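Local structure of immunomodulatory active chitinase (Trichuris suis, 6G9C) at residues F69-D74 against D79-N84; Y64-F69 against L187-V192; S234-R239 against I354-Q359. The protein probably hydrolyses chitin as a family 18 glycosyl hydrolase and displays immunomodulatory properties in inflammatory lung disease. One frame throughout, in Å; residues are numbered along the deposited sequence.

Following the chain from the N terminus, strand 64-72 is the first element to take part, and it serves two contacts. Its end, in 69-74, turns straight back on 79-84, so contact 1 closes a short hairpin before helix 85-94. Contact 2 starts on the same strand, sharing Phe69 with contact 1, and closes a far longer loop at strand 187-193 across the barrel; contact 1 is nested within that loop. Contact 3 opens only after contact 2 has closed: it joins the long segment between strand 214-218 and helix 251-261 to helix 347-360. Contacts 1 and 3 lie on opposite sides of the chain's centre, their own centres about 35 Å apart.

Contact 1: F69-D74 against D79-N84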
loop_
_atom_site.group_PDB
_atom_site.type_symbol
_atom_site.label_atom_id
_atom_site.label_comp_id
_atom_site.label_asym_id
_atom_site.label_seq_id
_atom_site.Cartn_x
_atom_site.Cartn_y
_atom_site.Cartn_z
ATOM N N PHE A 69 9.719 -17.853 -2.161
ATOM C CA PHE A 69 8.967 -18.533 -1.087
ATOM C C PHE A 69 9.350 -17.935 0.262
ATOM O O PHE A 69 10.450 -17.399 0.425
ATOM C CB PHE A 69 9.292 -20.027 -1.002
ATOM C CG PHE A 69 8.826 -20.840 -2.171
ATOM C CD1 PHE A 69 7.487 -21.158 -2.321
ATOM C CD2 PHE A 69 9.748 -21.332 -3.094
ATOM C CE1 PHE A 69 7.060 -21.933 -3.398
ATOM C CE2 PHE A 69 9.337 -22.105 -4.177
ATOM C CZ PHE A 69 7.983 -22.401 -4.327
ATOM N N ALA A 70 8.483 -18.091 1.263
ATOM C CA ALA A 70 8.913 -17.911 2.637
ATOM C C ALA A 70 9.613 -19.182 3.122
ATOM O O ALA A 70 9.708 -20.183 2.407
ATOM C CB ALA A 70 7.727 -17.561 3.538
ATOM N N LYS A 71 10.087 -19.144 4.367
ATOM C CA LYS A 71 10.841 -20.232 4.977
ATOM C C LYS A 71 10.054 -20.794 6.153
ATOM O O LYS A 71 9.590 -20.029 7.007
ATOM C CB LYS A 71 12.213 -19.725 5.440
ATOM C CG LYS A 71 12.936 -20.603 6.430
ATOM C CD LYS A 71 13.645 -21.746 5.745
ATOM C CE LYS A 71 14.823 -22.223 6.574
ATOM N NZ LYS A 71 15.523 -23.360 5.917
ATOM N N LEU A 72 9.917 -22.126 6.203
ATOM C CA LEU A 72 9.371 -22.830 7.371
ATOM C C LEU A 72 10.530 -23.388 8.186
ATOM O O LEU A 72 11.193 -24.341 7.762
ATOM C CB LEU A 72 8.417 -23.950 6.955
ATOM C CG LEU A 72 7.795 -24.777 8.091
ATOM C CD1 LEU A 72 6.962 -23.881 8.997
ATOM C CD2 LEU A 72 6.940 -25.910 7.539
ATOM N N ASN A 73 10.766 -22.802 9.356
ATOM C CA ASN A 73 11.857 -23.206 10.223
ATOM C C ASN A 73 11.568 -24.565 10.858
ATOM O O ASN A 73 10.440 -25.066 10.849
ATOM C CB ASN A 73 12.085 -22.165 11.316
ATOM C CG ASN A 73 12.661 -20.880 10.780
ATOM O OD1 ASN A 73 13.581 -20.892 9.957
ATOM N ND2 ASN A 73 12.132 -19.757 11.251
ATOM N N ASP A 74 12.622 -25.161 11.425
ATOM C CA ASP A 74 12.490 -26.471 12.054
ATOM C C ASP A 74 11.496 -26.454 13.205
ATOM O O ASP A 74 10.842 -27.470 13.470
ATOM C CB ASP A 74 13.853 -26.953 12.549
ATOM C CG ASP A 74 14.806 -27.241 11.414
ATOM O OD1 ASP A 74 14.359 -27.227 10.251
ATOM O OD2 ASP A 74 15.999 -27.476 11.679
ATOM N N ASP A 79 9.428 -17.375 8.483
ATOM C CA ASP A 79 10.365 -16.269 8.349
ATOM C C ASP A 79 10.724 -16.077 6.880
ATOM O O ASP A 79 10.413 -16.909 6.016
ATOM C CB ASP A 79 11.626 -16.505 9.180
ATOM C CG ASP A 79 12.266 -15.210 9.638
ATOM O OD1 ASP A 79 11.806 -14.126 9.204
ATOM O OD2 ASP A 79 13.223 -15.278 10.438
ATOM N N GLN A 80 11.387 -14.955 6.608
ATOM C CA GLN A 80 11.853 -14.682 5.255
ATOM C C GLN A 80 12.925 -15.689 4.864
ATOM O O GLN A 80 13.658 -16.219 5.708
ATOM C CB GLN A 80 12.413 -13.261 5.156
ATOM C CG GLN A 80 13.642 -13.041 6.016
ATOM C CD GLN A 80 14.302 -11.698 5.767
ATOM O OE1 GLN A 80 13.779 -10.862 5.031
ATOM N NE2 GLN A 80 15.461 -11.491 6.374
ATOM N N PHE A 81 13.000 -15.971 3.575
ATOM C CA PHE A 81 14.014 -16.890 3.088
ATOM C C PHE A 81 15.263 -16.149 2.634
ATOM O O PHE A 81 16.379 -16.521 3.008
ATOM C CB PHE A 81 13.447 -17.738 1.948
ATOM C CG PHE A 81 14.218 -18.995 1.700
ATOM C CD1 PHE A 81 15.442 -18.956 1.052
ATOM C CD2 PHE A 81 13.730 -20.215 2.127
ATOM C CE1 PHE A 81 16.161 -20.115 0.830
ATOM C CE2 PHE A 81 14.443 -21.374 1.910
ATOM C CZ PHE A 81 15.659 -21.326 1.260
ATOM N N GLU A 82 15.093 -15.099 1.838
ATOM C CA GLU A 82 16.230 -14.350 1.326
ATOM C C GLU A 82 16.518 -13.158 2.227
ATOM O O GLU A 82 15.608 -12.555 2.805
ATOM C CB GLU A 82 15.981 -13.874 -0.109
ATOM C CG GLU A 82 16.014 -14.986 -1.160
ATOM C CD GLU A 82 17.371 -15.675 -1.249
ATOM O OE1 GLU A 82 18.391 -15.057 -0.890
ATOM O OE2 GLU A 82 17.420 -16.841 -1.680
ATOM N N TRP A 83 17.805 -12.821 2.322
ATOM C CA TRP A 83 18.285 -11.791 3.232
ATOM C C TRP A 83 17.588 -10.452 3.039
ATOM O O TRP A 83 17.589 -9.630 3.963
ATOM C CB TRP A 83 19.790 -11.607 3.039
ATOM C CG TRP A 83 20.119 -10.970 1.725
ATOM C CD1 TRP A 83 20.204 -11.589 0.505
ATOM C CD2 TRP A 83 20.386 -9.582 1.489
ATOM N NE1 TRP A 83 20.515 -10.670 -0.471
ATOM C CE2 TRP A 83 20.636 -9.432 0.107
ATOM C CE3 TRP A 83 20.443 -8.451 2.312
ATOM C CZ2 TRP A 83 20.934 -8.197 -0.468
ATOM C CZ3 TRP A 83 20.741 -7.227 1.740
ATOM C CH2 TRP A 83 20.984 -7.109 0.364
ATOM N N ASN A 84 17.007 -10.199 1.862
ATOM C CA ASN A 84 16.407 -8.903 1.567
ATOM C C ASN A 84 14.918 -9.005 1.254
ATOM O O ASN A 84 14.368 -8.101 0.619
ATOM C CB ASN A 84 17.154 -8.208 0.420
ATOM C CG ASN A 84 17.190 -9.038 -0.861
ATOM O OD1 ASN A 84 16.934 -10.240 -0.846
ATOM N ND2 ASN A 84 17.528 -8.392 -1.976
HETATM O O HOH W 1 10.360 -14.966 1.743
#
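Lys71 and Asp79 form an antiparallel hydrogen-bonded pair, and this is the tight part of the contact. Lys71 N donates to Asp79 O at 2.8 Å, and Asp79 N returns a bond to Lys71 O at 3.0 Å. Ala70, buried, sets its CB 3.7 Å from Asp79 O and packs on Leu107 and Leu109 of the neighbouring strand 104-110. The two bonds make a short beta hairpin between the end of barrel strand 64-72 and the two-residue strand 78-79, ahead of helix 85-94. Beyond Asp79 the pairing gives way to looser contacts on the solvent side. There the Phe81 ring lies obliquely against Lys71, whose CB is 3.7 Å from Phe81 CD2; the bend at chi2 (81°) carries Lys71 CD to 3.9 Å from both Phe81 CD2 and CE2, while the rest of the chain leads away from segment 79-84. Past the paired residues, water 1 donates to Phe69 O and weakly accepts from Phe81 N. Asp79 OD1 receives Gln80 N from above the carboxylate plane, at 2.8 Å, and the Gln80 side chain turns off to bond Ile86 N through OE1.

Contact 2: Y64-F69 against L187-V192; sequences YIFYAF and LFTAAV
Tyr64 and Leu187 supply the apolar half of this contact. Leu187 CD1 meets the Tyr64 ring at its edge and in its plane, 3.7 Å from CE2 and 4.2 Å from CD2, and the two side chains cross at about a right angle. The Tyr64 ring is also held edge-to-face by Phe214.

The second meeting is between an aromatic edge and a hydroxyl. Thr189 OG1 lies near the plane of the Phe66 ring, 3.5 Å from CE2, a contact with the ring's rim. The threonine rotamer (chi1 64°) puts OG1, rather than CG2, at the Phe66 edge and within reach of Asp149, to which the buried hydroxyl is hydrogen-bonded; Phe66 in turn stacks on Tyr38.

Backbone bonds play no part: Phe66 CA and Thr189 CA are 9.8 Å apart, and neither strand pairs with the other. Strands 104-110 and 147-151 intervene on one side, so the four side chains reach inward and meet across the interior. Such filling of the core from strands far apart round the wall is typical of the TIM barrel of family 18 glycosyl hydrolases, in which Asp149 belongs to the DxxDxDxE signature.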
loop_
_atom_site.group_PDB
_atom_site.type_symbol
_atom_site.label_atom_id
_atom_site.label_comp_id
_atom_site.label_asym_id
_atom_site.label_seq_id
_atom_site.Cartn_x
_atom_site.Cartn_y
_atom_site.Cartn_z
ATOM N N TYR A 64 -3.371 -11.777 -9.191
ATOM C CA TYR A 64 -2.745 -12.306 -7.997
ATOM C C TYR A 64 -1.276 -12.553 -8.300
ATOM O O TYR A 64 -0.946 -13.221 -9.286
ATOM C CB TYR A 64 -3.408 -13.619 -7.561
ATOM C CG TYR A 64 -4.911 -13.551 -7.397
ATOM C CD1 TYR A 64 -5.759 -13.764 -8.476
ATOM C CD2 TYR A 64 -5.480 -13.292 -6.154
ATOM C CE1 TYR A 64 -7.141 -13.707 -8.324
ATOM C CE2 TYR A 64 -6.864 -13.238 -5.988
ATOM C CZ TYR A 64 -7.681 -13.451 -7.073
ATOM O OH TYR A 64 -9.045 -13.397 -6.917
ATOM N N ILE A 65 -0.397 -12.027 -7.454
ATOM C CA ILE A 65 1.013 -12.400 -7.476
ATOM C C ILE A 65 1.261 -13.316 -6.290
ATOM O O ILE A 65 0.877 -12.990 -5.161
ATOM C CB ILE A 65 1.938 -11.177 -7.422
ATOM C CG1 ILE A 65 1.928 -10.436 -8.774
ATOM C CG2 ILE A 65 3.352 -11.620 -7.049
ATOM C CD1 ILE A 65 2.546 -9.076 -8.686
ATOM N N PHE A 66 1.907 -14.453 -6.541
ATOM C CA PHE A 66 2.277 -15.397 -5.487
ATOM C C PHE A 66 3.775 -15.264 -5.251
ATOM O O PHE A 66 4.571 -15.397 -6.189
ATOM C CB PHE A 66 1.910 -16.832 -5.871
ATOM C CG PHE A 66 0.446 -17.021 -6.130
ATOM C CD1 PHE A 66 -0.086 -16.769 -7.385
ATOM C CD2 PHE A 66 -0.406 -17.423 -5.111
ATOM C CE1 PHE A 66 -1.437 -16.910 -7.627
ATOM C CE2 PHE A 66 -1.763 -17.577 -5.345
ATOM C CZ PHE A 66 -2.278 -17.308 -6.603
ATOM N N TYR A 67 4.157 -14.976 -4.007
ATOM C CA TYR A 67 5.554 -14.713 -3.674
ATOM C C TYR A 67 6.222 -16.010 -3.219
ATOM O O TYR A 67 5.962 -16.493 -2.108
ATOM C CB TYR A 67 5.644 -13.631 -2.604
ATOM C CG TYR A 67 7.033 -13.074 -2.444
ATOM C CD1 TYR A 67 8.028 -13.812 -1.805
ATOM C CD2 TYR A 67 7.373 -11.815 -2.958
ATOM C CE1 TYR A 67 9.307 -13.318 -1.659
ATOM C CE2 TYR A 67 8.659 -11.314 -2.813
ATOM C CZ TYR A 67 9.618 -12.073 -2.169
ATOM O OH TYR A 67 10.893 -11.590 -2.015
ATOM N N ALA A 68 7.091 -16.567 -4.069
ATOM C CA ALA A 68 7.833 -17.786 -3.747
ATOM C C ALA A 68 9.268 -17.437 -3.358
ATOM O O ALA A 68 9.979 -16.801 -4.145
ATOM C CB ALA A 68 7.822 -18.746 -4.939
ATOM N N PHE A 69 9.719 -17.853 -2.161
ATOM C CA PHE A 69 8.967 -18.533 -1.087
ATOM C C PHE A 69 9.350 -17.935 0.262
ATOM O O PHE A 69 10.450 -17.399 0.425
ATOM C CB PHE A 69 9.292 -20.027 -1.002
ATOM C CG PHE A 69 8.826 -20.840 -2.171
ATOM C CD1 PHE A 69 7.487 -21.158 -2.321
ATOM C CD2 PHE A 69 9.748 -21.332 -3.094
ATOM C CE1 PHE A 69 7.060 -21.933 -3.398
ATOM C CE2 PHE A 69 9.337 -22.105 -4.177
ATOM C CZ PHE A 69 7.983 -22.401 -4.327
ATOM N N LEU A 187 -6.761 -14.272 1.890
ATOM C CA LEU A 187 -6.990 -15.327 0.913
ATOM C C LEU A 187 -6.171 -16.567 1.265
ATOM O O LEU A 187 -5.147 -16.496 1.949
ATOM C CB LEU A 187 -6.626 -14.842 -0.488
ATOM C CG LEU A 187 -7.469 -13.653 -0.956
ATOM C CD1 LEU A 187 -6.912 -13.061 -2.257
ATOM C CD2 LEU A 187 -8.921 -14.065 -1.111
ATOM N N PHE A 188 -6.620 -17.715 0.767
ATOM C CA PHE A 188 -5.975 -18.978 1.111
ATOM C C PHE A 188 -6.066 -19.890 -0.100
ATOM O O PHE A 188 -7.158 -20.316 -0.483
ATOM C CB PHE A 188 -6.627 -19.609 2.338
ATOM C CG PHE A 188 -6.026 -20.935 2.742
ATOM C CD1 PHE A 188 -4.700 -21.237 2.458
ATOM C CD2 PHE A 188 -6.793 -21.878 3.414
ATOM C CE1 PHE A 188 -4.153 -22.471 2.842
ATOM C CE2 PHE A 188 -6.260 -23.101 3.789
ATOM C CZ PHE A 188 -4.944 -23.405 3.504
ATOM N N THR A 189 -4.915 -20.190 -0.693
ATOM C CA THR A 189 -4.848 -21.033 -1.872
ATOM C C THR A 189 -3.832 -22.141 -1.635
ATOM O O THR A 189 -3.117 -22.157 -0.629
ATOM C CB THR A 189 -4.470 -20.211 -3.121
ATOM O OG1 THR A 189 -3.144 -19.663 -2.969
ATOM C CG2 THR A 189 -5.476 -19.059 -3.343
ATOM N N ALA A 190 -3.751 -23.072 -2.587
ATOM C CA ALA A 190 -2.711 -24.090 -2.539
ATOM C C ALA A 190 -2.311 -24.467 -3.960
ATOM O O ALA A 190 -3.156 -24.509 -4.855
ATOM C CB ALA A 190 -3.169 -25.345 -1.774
ATOM N N ALA A 191 -1.022 -24.731 -4.158
ATOM C CA ALA A 191 -0.548 -25.342 -5.394
ATOM C C ALA A 191 -0.532 -26.849 -5.180
ATOM O O ALA A 191 -0.038 -27.327 -4.151
ATOM C CB ALA A 191 0.846 -24.833 -5.782
ATOM N N VAL A 192 -1.089 -27.595 -6.139
ATOM C CA VAL A 192 -1.440 -28.990 -5.906
ATOM C C VAL A 192 -0.940 -29.853 -7.059
ATOM O O VAL A 192 -0.731 -29.382 -8.181
ATOM C CB VAL A 192 -2.963 -29.175 -5.717
ATOM C CG1 VAL A 192 -3.474 -28.357 -4.519
ATOM C CG2 VAL A 192 -3.709 -28.807 -6.994
#

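Contact 3: S234-R239 against I354-Q359; sequences SPLYSR and INWIKQ
Leu236 and Tyr237 approach Trp356 from the same side of its indole, joining the long segment that follows barrel strand 214-218 to helix 347-360, which leads into strand 364-368 of the TIM barrel. Leucine and tyrosine use that side differently. Leu236 CD1 sits over the indole face, 3.9 Å from Trp356 CD2 and displaced toward the rim; it makes a CH-pi contact with the five-membered ring, 4.2 Å from the centroid and 23° off the normal. Its branch gets there because CG stands anti to the backbone N (chi1 178°), which swings the end of the side chain nearer the helix than its CB direction would suggest. Trp356 also has its CG anti to N, and its indole projects from the helix to meet it.

Tyr237 is turned quite otherwise. Its ring stands perpendicular to the indole, planes at 90°, and presents an edge to the face of the five-membered ring in an offset edge-to-face pair with centroids 5.8 Å apart. The two aromatic side chains run past each other in opposite directions, so that the hydroxyl end of the tyrosine comes obliquely alongside the CD1 corner of the indole. Leu236 also braces its neighbour, for its CG lies over the centre of one face of the Tyr237 ring, 3.7 Å above the plane. Around this trio, Trp356 packs further on Val251 and Ser255 of helix 251-261 and meets the ring of Tyr362. The closest tyrosine–indole approach is Tyr237 OH to Trp356 CD1, 3.7 Å, a van der Waals touch.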
loop_
_atom_site.group_PDB
_atom_site.type_symbol
_atom_site.label_atom_id
_atom_site.label_comp_id
_atom_site.label_asym_id
_atom_site.label_seq_id
_atom_site.Cartn_x
_atom_site.Cartn_y
_atom_site.Cartn_z
ATOM N N SER A 234 4.641 -30.022 -20.547
ATOM C CA SER A 234 3.255 -29.707 -20.191
ATOM C C SER A 234 2.384 -29.832 -21.427
ATOM O O SER A 234 1.996 -28.830 -22.047
ATOM C CB SER A 234 3.160 -28.307 -19.574
ATOM O OG SER A 234 1.852 -28.010 -19.104
ATOM N N PRO A 235 2.069 -31.059 -21.842
ATOM C CA PRO A 235 1.213 -31.230 -23.017
ATOM C C PRO A 235 -0.218 -30.875 -22.674
ATOM O O PRO A 235 -0.714 -31.206 -21.594
ATOM C CB PRO A 235 1.352 -32.719 -23.352
ATOM C CG PRO A 235 1.669 -33.378 -22.034
ATOM C CD PRO A 235 2.424 -32.352 -21.207
ATOM N N LEU A 236 -0.880 -30.186 -23.604
ATOM C CA LEU A 236 -2.297 -29.896 -23.417
ATOM C C LEU A 236 -3.128 -31.168 -23.514
ATOM O O LEU A 236 -4.011 -31.401 -22.680
ATOM C CB LEU A 236 -2.775 -28.861 -24.443
ATOM C CG LEU A 236 -4.270 -28.518 -24.378
ATOM C CD1 LEU A 236 -4.657 -28.060 -22.975
ATOM C CD2 LEU A 236 -4.623 -27.454 -25.412
ATOM N N TYR A 237 -2.852 -32.009 -24.517
ATOM C CA TYR A 237 -3.542 -33.277 -24.689
ATOM C C TYR A 237 -2.545 -34.424 -24.745
ATOM O O TYR A 237 -1.355 -34.233 -25.008
ATOM C CB TYR A 237 -4.368 -33.325 -25.979
ATOM C CG TYR A 237 -5.235 -32.128 -26.246
ATOM C CD1 TYR A 237 -6.437 -31.953 -25.574
ATOM C CD2 TYR A 237 -4.869 -31.183 -27.205
ATOM C CE1 TYR A 237 -7.246 -30.866 -25.838
ATOM C CE2 TYR A 237 -5.671 -30.094 -27.476
ATOM C CZ TYR A 237 -6.856 -29.941 -26.790
ATOM O OH TYR A 237 -7.659 -28.858 -27.055
ATOM N N SER A 238 -3.065 -35.634 -24.549
ATOM C CA SER A 238 -2.270 -36.836 -24.733
ATOM C C SER A 238 -1.975 -37.062 -26.214
ATOM O O SER A 238 -2.674 -36.567 -27.100
ATOM C CB SER A 238 -2.997 -38.055 -24.168
ATOM O OG SER A 238 -4.208 -38.265 -24.865
ATOM N N ARG A 239 -0.920 -37.824 -26.474
ATOM C CA ARG A 239 -0.514 -38.175 -27.827
ATOM C C ARG A 239 -0.724 -39.665 -28.046
ATOM O O ARG A 239 -0.589 -40.466 -27.118
ATOM C CB ARG A 239 0.954 -37.819 -28.077
ATOM C CG ARG A 239 1.420 -36.552 -27.389
ATOM C CD ARG A 239 2.923 -36.378 -27.564
ATOM N NE ARG A 239 3.303 -36.190 -28.964
ATOM C CZ ARG A 239 4.047 -37.039 -29.672
ATOM N NH1 ARG A 239 4.504 -38.160 -29.120
ATOM N NH2 ARG A 239 4.341 -36.760 -30.939
ATOM N N ILE A 354 -4.772 -21.302 -23.112
ATOM C CA ILE A 354 -5.626 -20.279 -22.509
ATOM C C ILE A 354 -6.989 -20.229 -23.193
ATOM O O ILE A 354 -8.018 -20.009 -22.538
ATOM C CB ILE A 354 -4.912 -18.915 -22.539
ATOM C CG1 ILE A 354 -3.640 -18.989 -21.690
ATOM C CG2 ILE A 354 -5.825 -17.798 -22.017
ATOM C CD1 ILE A 354 -2.780 -17.756 -21.760
ATOM N N ASN A 355 -7.025 -20.401 -24.520
ATOM C CA ASN A 355 -8.308 -20.501 -25.208
ATOM C C ASN A 355 -9.053 -21.761 -24.787
ATOM O O ASN A 355 -10.286 -21.759 -24.689
ATOM C CB ASN A 355 -8.103 -20.482 -26.724
ATOM C CG ASN A 355 -7.898 -19.083 -27.268
ATOM O OD1 ASN A 355 -8.665 -18.165 -26.974
ATOM N ND2 ASN A 355 -6.860 -18.914 -28.070
ATOM N N TRP A 356 -8.318 -22.846 -24.526
ATOM C CA TRP A 356 -8.941 -24.061 -24.010
ATOM C C TRP A 356 -9.553 -23.835 -22.623
ATOM O O TRP A 356 -10.676 -24.277 -22.351
ATOM C CB TRP A 356 -7.908 -25.189 -23.968
ATOM C CG TRP A 356 -8.415 -26.444 -23.336
ATOM C CD1 TRP A 356 -9.120 -27.443 -23.942
ATOM C CD2 TRP A 356 -8.258 -26.835 -21.967
ATOM N NE1 TRP A 356 -9.410 -28.435 -23.034
ATOM C CE2 TRP A 356 -8.888 -28.086 -21.814
ATOM C CE3 TRP A 356 -7.637 -26.253 -20.860
ATOM C CZ2 TRP A 356 -8.923 -28.762 -20.597
ATOM C CZ3 TRP A 356 -7.677 -26.927 -19.647
ATOM C CH2 TRP A 356 -8.311 -28.167 -19.528
ATOM N N ILE A 357 -8.821 -23.156 -21.729
ATOM C CA ILE A 357 -9.355 -22.830 -20.401
ATOM C C ILE A 357 -10.729 -22.189 -20.531
ATOM O O ILE A 357 -11.676 -22.540 -19.813
ATOM C CB ILE A 357 -8.391 -21.902 -19.640
ATOM C CG1 ILE A 357 -7.082 -22.605 -19.297
ATOM C CG2 ILE A 357 -9.039 -21.369 -18.351
ATOM C CD1 ILE A 357 -6.072 -21.635 -18.694
ATOM N N LYS A 358 -10.860 -21.242 -21.460
ATOM C CA LYS A 358 -12.139 -20.567 -21.644
ATOM C C LYS A 358 -13.190 -21.524 -22.197
ATOM O O LYS A 358 -14.355 -21.485 -21.783
ATOM C CB LYS A 358 -11.958 -19.361 -22.567
ATOM C CG LYS A 358 -12.987 -18.268 -22.376
ATOM C CD LYS A 358 -12.922 -17.234 -23.480
ATOM C CE LYS A 358 -11.559 -16.579 -23.536
ATOM N NZ LYS A 358 -11.576 -15.378 -24.416
ATOM N N GLN A 359 -12.792 -22.399 -23.124
ATOM C CA GLN A 359 -13.750 -23.310 -23.742
ATOM C C GLN A 359 -14.348 -24.261 -22.716
ATOM O O GLN A 359 -15.554 -24.533 -22.740
ATOM C CB GLN A 359 -13.072 -24.094 -24.865
ATOM C CG GLN A 359 -13.950 -25.142 -25.540
ATOM C CD GLN A 359 -13.148 -26.091 -26.419
ATOM O OE1 GLN A 359 -13.155 -25.975 -27.644
ATOM N NE2 GLN A 359 -12.450 -27.035 -25.794
#